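Local coordinates for protein cryptochrome DASH, chloroplast/mitochondrial (Arabidopsis thaliana, PDB 2IJG) that repairs cyclobutane pyrimidine dimers in single-stranded DNA as an FAD- and methenyltetrahydrofolate-binding photolyase, and may also serve as a photoreceptor, at residues A[141-146]-A[171-176]; A[355-360]-A[408-413]. All blocks are in the same frame, centred on the assembly; numbering follows the deposited sequence.

Two ways of joining distant parts of a chain appear side by side here. Contact 1 is sheet-based: two neighbouring parallel strands of the alpha/beta domain share regular backbone hydrogen bonds, and the side chains on the two faces of the sheet fill in around them. Contact 2 belongs to the helical FAD-binding region, where a loop meets the start of a helix through one backbone bond, a tryptophan pair and a helix-capping aspartate, whose salt bridge to arginine has no counterpart between the paired strands. Contact 2 is the more peripheral and includes one exposed residue, whereas contact 1 has none. They hold different elements. The centres of contact 1 and contact 2 lie about 34 Å apart.

Contact 1 of 2, residues A[141-146]-A[171-176]; sequences FAHKET and ELIWGS
Parallel pairing of strands 137-143 and 169-173 is carried first by the backbone, where Ala-142 gives both its N-H and its carbonyl to strand 169-173. Ala-142 N reaches Glu-171 O at 3.3 Å, and Ala-142 O receives Ile-173 N at 2.9 Å, almost straight and in the carbonyl plane. A third bond, Lys-144 N to Ile-173 O at 3.0 Å, comes from above the carbonyl plane. Segments 141-143 and 171-173 run at 33° to each other.

Apolar contacts dress the two faces. On one, Phe-141 and Glu-171 run side by side, and Glu-171 CB sits over the ring face, 4.0 Å from its centroid, in a CH-pi contact; Ile-173 CD1 meets the ring edge at CD2. On the other, Ala-142 CB approaches Leu-172 CD2. Lys-144 CB touches Trp-174 CD1; its CG, anti to the backbone N (chi1 179°), lies there too, and the bend at chi2 brings Lys-144 CD within 3.8 Å of Leu-172 CD1.

The buried His-143 ring brings CD2 to 3.0 Å of Gly-175 O, a close contact and not a hydrogen bond, while ND1 is hydrogen-bonded to Asp-50. Lys-144 NZ bonds to Glu-145 O and forms a salt bridge with Glu-154.

In this Rossmann-like domain, strand 137-143 lies between 42-46 and the outermost strand 169-173; helix 57-64 packs against Phe-141 and His-143, and helix 148-163, the crossover between the paired strands, against Leu-172 and Lys-144.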
ATOM      1  N   PHE A 141      21.715   6.277   2.250  1.00 22.90           N
ATOM      2  CA  PHE A 141      20.908   5.185   2.788  1.00 22.77           C
ATOM      3  C   PHE A 141      19.500   5.212   2.205  1.00 22.74           C
ATOM      4  O   PHE A 141      18.987   6.272   1.850  1.00 22.07           O
ATOM      5  CB  PHE A 141      20.809   5.268   4.316  1.00 22.52           C
ATOM      6  CG  PHE A 141      22.035   4.787   5.034  1.00 22.92           C
ATOM      7  CD1 PHE A 141      23.108   5.640   5.264  1.00 22.41           C
ATOM      8  CD2 PHE A 141      22.121   3.467   5.469  1.00 22.92           C
ATOM      9  CE1 PHE A 141      24.248   5.188   5.918  1.00 22.32           C
ATOM     10  CE2 PHE A 141      23.261   3.002   6.124  1.00 23.27           C
ATOM     11  CZ  PHE A 141      24.325   3.867   6.348  1.00 23.14           C
ATOM     12  N   ALA A 142      18.883   4.037   2.124  1.00 22.45           N
ATOM     13  CA  ALA A 142      17.529   3.896   1.593  1.00 22.34           C
ATOM     14  C   ALA A 142      17.132   2.434   1.712  1.00 22.40           C
ATOM     15  O   ALA A 142      17.989   1.575   1.919  1.00 22.15           O
ATOM     16  CB  ALA A 142      17.485   4.326   0.126  1.00 21.55           C
ATOM     17  N   HIS A 143      15.840   2.149   1.586  1.00 21.65           N
ATOM     18  CA  HIS A 143      15.376   0.771   1.667  1.00 22.16           C
ATOM     19  C   HIS A 143      15.476   0.083   0.311  1.00 22.01           C
ATOM     20  O   HIS A 143      15.331   0.714  -0.738  1.00 21.52           O
ATOM     21  CB  HIS A 143      13.929   0.702   2.166  1.00 22.61           C
ATOM     22  CG  HIS A 143      13.795   0.775   3.656  1.00 23.90           C
ATOM     23  ND1 HIS A 143      13.472   1.939   4.320  1.00 24.09           N
ATOM     24  CD2 HIS A 143      13.944  -0.174   4.610  1.00 24.63           C
ATOM     25  CE1 HIS A 143      13.426   1.704   5.619  1.00 24.83           C
ATOM     26  NE2 HIS A 143      13.708   0.429   5.823  1.00 25.30           N
ATOM     27  N   LYS A 144      15.734  -1.217   0.351  1.00 21.85           N
ATOM     28  CA  LYS A 144      15.848  -2.034  -0.848  1.00 21.89           C
ATOM     29  C   LYS A 144      14.449  -2.344  -1.380  1.00 22.03           C
ATOM     30  O   LYS A 144      13.552  -2.688  -0.610  1.00 20.27           O
ATOM     31  CB  LYS A 144      16.558  -3.348  -0.509  1.00 21.51           C
ATOM     32  CG  LYS A 144      16.728  -4.309  -1.681  1.00 21.06           C
ATOM     33  CD  LYS A 144      17.933  -3.941  -2.532  1.00 21.84           C
ATOM     34  CE  LYS A 144      18.051  -4.841  -3.754  1.00 20.16           C
ATOM     35  NZ  LYS A 144      16.907  -4.624  -4.684  1.00 19.32           N
ATOM     36  N   GLU A 145      14.263  -2.207  -2.689  1.00 22.44           N
ATOM     37  CA  GLU A 145      12.981  -2.506  -3.317  1.00 23.51           C
ATOM     38  C   GLU A 145      13.127  -3.834  -4.061  1.00 22.80           C
ATOM     39  O   GLU A 145      14.236  -4.359  -4.166  1.00 22.34           O
ATOM     40  CB  GLU A 145      12.586  -1.388  -4.276  1.00 25.23           C
ATOM     41  CG  GLU A 145      12.118  -0.129  -3.570  1.00 28.51           C
ATOM     42  CD  GLU A 145      10.780  -0.328  -2.896  1.00 30.59           C
ATOM     43  OE1 GLU A 145      10.303   0.608  -2.215  1.00 31.57           O
ATOM     44  OE2 GLU A 145      10.203  -1.427  -3.056  1.00 31.64           O
ATOM     45  N   THR A 146      12.030  -4.377  -4.581  1.00 21.88           N
ATOM     46  CA  THR A 146      12.101  -5.669  -5.264  1.00 20.93           C
ATOM     47  C   THR A 146      11.701  -5.747  -6.735  1.00 21.25           C
ATOM     48  O   THR A 146      12.245  -6.564  -7.474  1.00 21.00           O
ATOM     49  CB  THR A 146      11.280  -6.725  -4.508  1.00 20.64           C
ATOM     50  OG1 THR A 146       9.929  -6.270  -4.372  1.00 20.62           O
ATOM     51  CG2 THR A 146      11.872  -6.974  -3.129  1.00 20.59           C
ATOM     52  N   GLU A 171      23.805   2.512   0.259  1.00 28.12           N
ATOM     53  CA  GLU A 171      23.563   1.466   1.250  1.00 27.63           C
ATOM     54  C   GLU A 171      22.078   1.122   1.283  1.00 26.82           C
ATOM     55  O   GLU A 171      21.280   1.854   1.865  1.00 26.43           O
ATOM     56  CB  GLU A 171      24.003   1.943   2.634  1.00 28.32           C
ATOM     57  CG  GLU A 171      25.441   2.415   2.709  1.00 30.52           C
ATOM     58  CD  GLU A 171      26.439   1.274   2.660  1.00 32.73           C
ATOM     59  OE1 GLU A 171      27.653   1.557   2.745  1.00 35.34           O
ATOM     60  OE2 GLU A 171      26.023   0.100   2.542  1.00 32.56           O
ATOM     61  N   LEU A 172      21.708   0.009   0.659  1.00 25.63           N
ATOM     62  CA  LEU A 172      20.309  -0.404   0.627  1.00 25.40           C
ATOM     63  C   LEU A 172      20.004  -1.367   1.762  1.00 25.44           C
ATOM     64  O   LEU A 172      20.567  -2.458   1.840  1.00 25.63           O
ATOM     65  CB  LEU A 172      19.981  -1.043  -0.722  1.00 24.36           C
ATOM     66  CG  LEU A 172      20.229  -0.121  -1.923  1.00 24.16           C
ATOM     67  CD1 LEU A 172      20.036  -0.888  -3.222  1.00 23.61           C
ATOM     68  CD2 LEU A 172      19.288   1.075  -1.851  1.00 23.73           C
ATOM     69  N   ILE A 173      19.105  -0.950   2.642  1.00 25.80           N
ATOM     70  CA  ILE A 173      18.723  -1.750   3.792  1.00 27.08           C
ATOM     71  C   ILE A 173      17.383  -2.438   3.581  1.00 28.00           C
ATOM     72  O   ILE A 173      16.392  -1.810   3.202  1.00 27.30           O
ATOM     73  CB  ILE A 173      18.667  -0.871   5.074  1.00 27.29           C
ATOM     74  CG1 ILE A 173      20.079  -0.681   5.648  1.00 29.28           C
ATOM     75  CG2 ILE A 173      17.809  -1.534   6.137  1.00 27.34           C
ATOM     76  CD1 ILE A 173      21.135  -0.257   4.647  1.00 28.17           C
ATOM     77  N   TRP A 174      17.351  -3.740   3.823  1.00 29.12           N
ATOM     78  CA  TRP A 174      16.109  -4.465   3.657  1.00 30.70           C
ATOM     79  C   TRP A 174      15.246  -4.160   4.866  1.00 31.87           C
ATOM     80  O   TRP A 174      15.745  -4.071   5.987  1.00 32.84           O
ATOM     81  CB  TRP A 174      16.356  -5.963   3.562  1.00 30.77           C
ATOM     82  CG  TRP A 174      15.430  -6.601   2.585  1.00 32.04           C
ATOM     83  CD1 TRP A 174      15.558  -6.626   1.221  1.00 32.08           C
ATOM     84  CD2 TRP A 174      14.184  -7.219   2.882  1.00 31.52           C
ATOM     85  NE1 TRP A 174      14.461  -7.223   0.651  1.00 31.59           N
ATOM     86  CE2 TRP A 174      13.601  -7.596   1.649  1.00 32.12           C
ATOM     87  CE3 TRP A 174      13.501  -7.490   4.069  1.00 30.69           C
ATOM     88  CZ2 TRP A 174      12.368  -8.229   1.573  1.00 32.10           C
ATOM     89  CZ3 TRP A 174      12.283  -8.115   3.994  1.00 32.00           C
ATOM     90  CH2 TRP A 174      11.723  -8.481   2.752  1.00 33.33           C
ATOM     91  N   GLY A 175      13.953  -3.985   4.643  1.00 32.31           N
ATOM     92  CA  GLY A 175      13.079  -3.690   5.757  1.00 34.64           C
ATOM     93  C   GLY A 175      11.745  -3.143   5.310  1.00 35.49           C
ATOM     94  O   GLY A 175      11.573  -1.932   5.172  1.00 38.07           O
ATOM     95  N   SER A 176      10.801  -4.041   5.073  1.00 34.98           N
ATOM     96  CA  SER A 176       9.469  -3.653   4.648  1.00 34.14           C
ATOM     97  C   SER A 176       8.503  -4.779   4.980  1.00 32.19           C
ATOM     98  O   SER A 176       7.294  -4.617   4.866  1.00 32.67           O
ATOM     99  CB  SER A 176       9.449  -3.374   3.140  1.00 35.30           C
ATOM    100  OG  SER A 176       9.899  -4.502   2.401  1.00 38.13           O
TER

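Contact 2 of 2, residues A[355-360]-A[408-413]; sequences GKWSQD and LDWRMG
A loop-to-helix-start contact joins Trp-357 and Ser-358, in the loop before helix 361-368, to Leu-408, Asp-409 and Trp-410 at the N-terminal end of helix 410-420. One backbone bond, Asp-409 N to Ser-358 O at 2.8 Å, ties the two segments. Trp-357 CB packs on Asp-409 CA, and its ring takes the edge of Trp-410 over one face, with CD1 of Trp-410 3.6 Å from CH2 of Trp-357 and the planes 66° apart: a T-shaped pair. Trp-410 NE1 bonds to Leu-347 O. Leu-408 CD2 lies against Ser-358 O at 3.3 Å.

Asp-409 is the N-cap. With CG anti to the backbone N (chi1 -177°), OD1 accepts Arg-411 N on its anti lone pair and Arg-411 NE on its syn one, while Asp-409 OD2 takes Arg-411 NH2 at 2.7 Å, in the guanidinium plane. An alanine here would remove the carboxylate and is likely to leave Arg-411 N without its cap and its guanidinium without its charge partner, less firmly oriented. That group also forms a cation-pi contact with Phe-85.

The arrangement is thus an aspartate N-cap reinforced by a salt bridge, beside an ST turn (Ser-358 OG accepting Asp-360 N) that leads to a second N-cap, Asp-360, in the helical FAD-binding region.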
ATOM      1  N   GLY A 355      -2.616 -18.780 -24.145  1.00 46.63           N
ATOM      2  CA  GLY A 355      -4.004 -18.470 -24.439  1.00 47.10           C
ATOM      3  C   GLY A 355      -4.183 -17.029 -24.872  1.00 46.91           C
ATOM      4  O   GLY A 355      -3.273 -16.209 -24.724  1.00 47.38           O
ATOM      5  N   LYS A 356      -5.358 -16.712 -25.409  1.00 46.62           N
ATOM      6  CA  LYS A 356      -5.633 -15.354 -25.859  1.00 46.05           C
ATOM      7  C   LYS A 356      -6.728 -14.714 -25.013  1.00 44.56           C
ATOM      8  O   LYS A 356      -7.663 -15.383 -24.564  1.00 44.52           O
ATOM      9  CB  LYS A 356      -6.042 -15.352 -27.333  1.00 47.08           C
ATOM     10  CG  LYS A 356      -5.964 -13.987 -28.007  1.00 48.70           C
ATOM     11  CD  LYS A 356      -4.518 -13.513 -28.181  1.00 49.35           C
ATOM     12  CE  LYS A 356      -4.112 -12.466 -27.142  1.00 49.97           C
ATOM     13  NZ  LYS A 356      -4.091 -12.984 -25.749  1.00 49.21           N
ATOM     14  N   TRP A 357      -6.594 -13.412 -24.788  1.00 43.04           N
ATOM     15  CA  TRP A 357      -7.552 -12.664 -23.989  1.00 40.58           C
ATOM     16  C   TRP A 357      -7.973 -11.436 -24.786  1.00 39.35           C
ATOM     17  O   TRP A 357      -7.217 -10.938 -25.623  1.00 39.16           O
ATOM     18  CB  TRP A 357      -6.908 -12.210 -22.676  1.00 40.61           C
ATOM     19  CG  TRP A 357      -6.254 -13.301 -21.876  1.00 40.31           C
ATOM     20  CD1 TRP A 357      -5.352 -14.225 -22.326  1.00 40.70           C
ATOM     21  CD2 TRP A 357      -6.402 -13.538 -20.471  1.00 40.72           C
ATOM     22  NE1 TRP A 357      -4.927 -15.020 -21.290  1.00 40.47           N
ATOM     23  CE2 TRP A 357      -5.554 -14.621 -20.138  1.00 40.76           C
ATOM     24  CE3 TRP A 357      -7.164 -12.939 -19.458  1.00 40.54           C
ATOM     25  CZ2 TRP A 357      -5.447 -15.118 -18.834  1.00 40.56           C
ATOM     26  CZ3 TRP A 357      -7.059 -13.433 -18.161  1.00 40.43           C
ATOM     27  CH2 TRP A 357      -6.204 -14.514 -17.862  1.00 40.83           C
ATOM     28  N   SER A 358      -9.172 -10.939 -24.516  1.00 37.12           N
ATOM     29  CA  SER A 358      -9.663  -9.767 -25.219  1.00 35.24           C
ATOM     30  C   SER A 358      -9.272  -8.474 -24.524  1.00 34.18           C
ATOM     31  O   SER A 358      -9.145  -8.424 -23.301  1.00 33.13           O
ATOM     32  CB  SER A 358     -11.185  -9.819 -25.343  1.00 35.30           C
ATOM     33  OG  SER A 358     -11.692  -8.548 -25.705  1.00 34.85           O
ATOM     34  N   GLN A 359      -9.077  -7.431 -25.319  1.00 33.05           N
ATOM     35  CA  GLN A 359      -8.732  -6.121 -24.796  1.00 32.91           C
ATOM     36  C   GLN A 359      -9.827  -5.157 -25.237  1.00 32.73           C
ATOM     37  O   GLN A 359      -9.603  -3.959 -25.389  1.00 32.35           O
ATOM     38  CB  GLN A 359      -7.365  -5.680 -25.323  1.00 33.11           C
ATOM     39  CG  GLN A 359      -6.218  -6.559 -24.818  1.00 33.70           C
ATOM     40  CD  GLN A 359      -4.851  -6.078 -25.269  1.00 33.54           C
ATOM     41  OE1 GLN A 359      -3.827  -6.648 -24.890  1.00 35.33           O
ATOM     42  NE2 GLN A 359      -4.826  -5.027 -26.078  1.00 33.41           N
ATOM     43  N   ASP A 360     -11.018  -5.716 -25.437  1.00 33.05           N
ATOM     44  CA  ASP A 360     -12.200  -4.966 -25.857  1.00 33.21           C
ATOM     45  C   ASP A 360     -12.374  -3.700 -25.015  1.00 33.31           C
ATOM     46  O   ASP A 360     -12.813  -3.757 -23.865  1.00 32.45           O
ATOM     47  CB  ASP A 360     -13.429  -5.871 -25.729  1.00 34.10           C
ATOM     48  CG  ASP A 360     -14.702  -5.219 -26.240  1.00 35.25           C
ATOM     49  OD1 ASP A 360     -15.734  -5.920 -26.300  1.00 36.17           O
ATOM     50  OD2 ASP A 360     -14.678  -4.018 -26.576  1.00 36.39           O
ATOM     51  N   LEU A 408     -11.575 -10.517 -20.249  1.00 23.58           N
ATOM     52  CA  LEU A 408     -10.594  -9.502 -20.621  1.00 22.68           C
ATOM     53  C   LEU A 408      -9.195  -9.814 -20.101  1.00 22.39           C
ATOM     54  O   LEU A 408      -9.034 -10.556 -19.131  1.00 21.22           O
ATOM     55  CB  LEU A 408     -11.019  -8.133 -20.089  1.00 22.98           C
ATOM     56  CG  LEU A 408     -12.262  -7.477 -20.692  1.00 24.14           C
ATOM     57  CD1 LEU A 408     -12.603  -6.222 -19.901  1.00 24.58           C
ATOM     58  CD2 LEU A 408     -12.011  -7.130 -22.149  1.00 24.48           C
ATOM     59  N   ASP A 409      -8.195  -9.236 -20.766  1.00 21.94           N
ATOM     60  CA  ASP A 409      -6.782  -9.365 -20.400  1.00 21.49           C
ATOM     61  C   ASP A 409      -6.706  -8.888 -18.946  1.00 20.98           C
ATOM     62  O   ASP A 409      -6.955  -7.711 -18.679  1.00 21.39           O
ATOM     63  CB  ASP A 409      -5.963  -8.437 -21.309  1.00 21.89           C
ATOM     64  CG  ASP A 409      -4.460  -8.526 -21.078  1.00 22.75           C
ATOM     65  OD1 ASP A 409      -4.012  -8.550 -19.911  1.00 23.11           O
ATOM     66  OD2 ASP A 409      -3.717  -8.543 -22.081  1.00 22.75           O
ATOM     67  N   TRP A 410      -6.367  -9.783 -18.016  1.00 20.14           N
ATOM     68  CA  TRP A 410      -6.308  -9.414 -16.599  1.00 19.39           C
ATOM     69  C   TRP A 410      -5.436  -8.201 -16.275  1.00 19.69           C
ATOM     70  O   TRP A 410      -5.661  -7.522 -15.272  1.00 19.60           O
ATOM     71  CB  TRP A 410      -5.858 -10.603 -15.731  1.00 19.27           C
ATOM     72  CG  TRP A 410      -4.419 -11.019 -15.896  1.00 18.86           C
ATOM     73  CD1 TRP A 410      -3.932 -11.976 -16.741  1.00 19.92           C
ATOM     74  CD2 TRP A 410      -3.286 -10.495 -15.188  1.00 19.00           C
ATOM     75  NE1 TRP A 410      -2.564 -12.083 -16.599  1.00 19.72           N
ATOM     76  CE2 TRP A 410      -2.145 -11.185 -15.652  1.00 19.09           C
ATOM     77  CE3 TRP A 410      -3.126  -9.509 -14.205  1.00 18.14           C
ATOM     78  CZ2 TRP A 410      -0.856 -10.918 -15.165  1.00 18.89           C
ATOM     79  CZ3 TRP A 410      -1.844  -9.244 -13.721  1.00 18.11           C
ATOM     80  CH2 TRP A 410      -0.728  -9.948 -14.204  1.00 18.01           C
ATOM     81  N   ARG A 411      -4.451  -7.916 -17.120  1.00 19.52           N
ATOM     82  CA  ARG A 411      -3.572  -6.778 -16.882  1.00 19.66           C
ATOM     83  C   ARG A 411      -4.300  -5.439 -17.002  1.00 19.63           C
ATOM     84  O   ARG A 411      -3.850  -4.433 -16.453  1.00 19.34           O
ATOM     85  CB  ARG A 411      -2.380  -6.827 -17.840  1.00 20.66           C
ATOM     86  CG  ARG A 411      -1.521  -8.080 -17.653  1.00 22.47           C
ATOM     87  CD  ARG A 411      -0.481  -8.196 -18.747  1.00 23.79           C
ATOM     88  NE  ARG A 411      -1.106  -8.259 -20.061  1.00 25.21           N
ATOM     89  CZ  ARG A 411      -0.449  -8.128 -21.205  1.00 26.26           C
ATOM     90  NH1 ARG A 411       0.863  -7.924 -21.194  1.00 28.25           N
ATOM     91  NH2 ARG A 411      -1.104  -8.191 -22.355  1.00 27.24           N
ATOM     92  N   MET A 412      -5.418  -5.421 -17.720  1.00 19.49           N
ATOM     93  CA  MET A 412      -6.189  -4.189 -17.853  1.00 20.28           C
ATOM     94  C   MET A 412      -6.772  -3.864 -16.485  1.00 19.33           C
ATOM     95  O   MET A 412      -6.816  -2.708 -16.071  1.00 19.97           O
ATOM     96  CB  MET A 412      -7.325  -4.356 -18.873  1.00 21.58           C
ATOM     97  CG  MET A 412      -6.864  -4.476 -20.316  1.00 22.31           C
ATOM     98  SD  MET A 412      -8.246  -4.758 -21.464  1.00 24.24           S
ATOM     99  CE  MET A 412      -8.685  -3.067 -21.885  1.00 22.18           C
ATOM    100  N   GLY A 413      -7.221  -4.900 -15.786  1.00 18.77           N
ATOM    101  CA  GLY A 413      -7.782  -4.706 -14.467  1.00 17.42           C
ATOM    102  C   GLY A 413      -6.695  -4.339 -13.477  1.00 17.02           C
ATOM    103  O   GLY A 413      -6.886  -3.476 -12.623  1.00 16.19           O
TER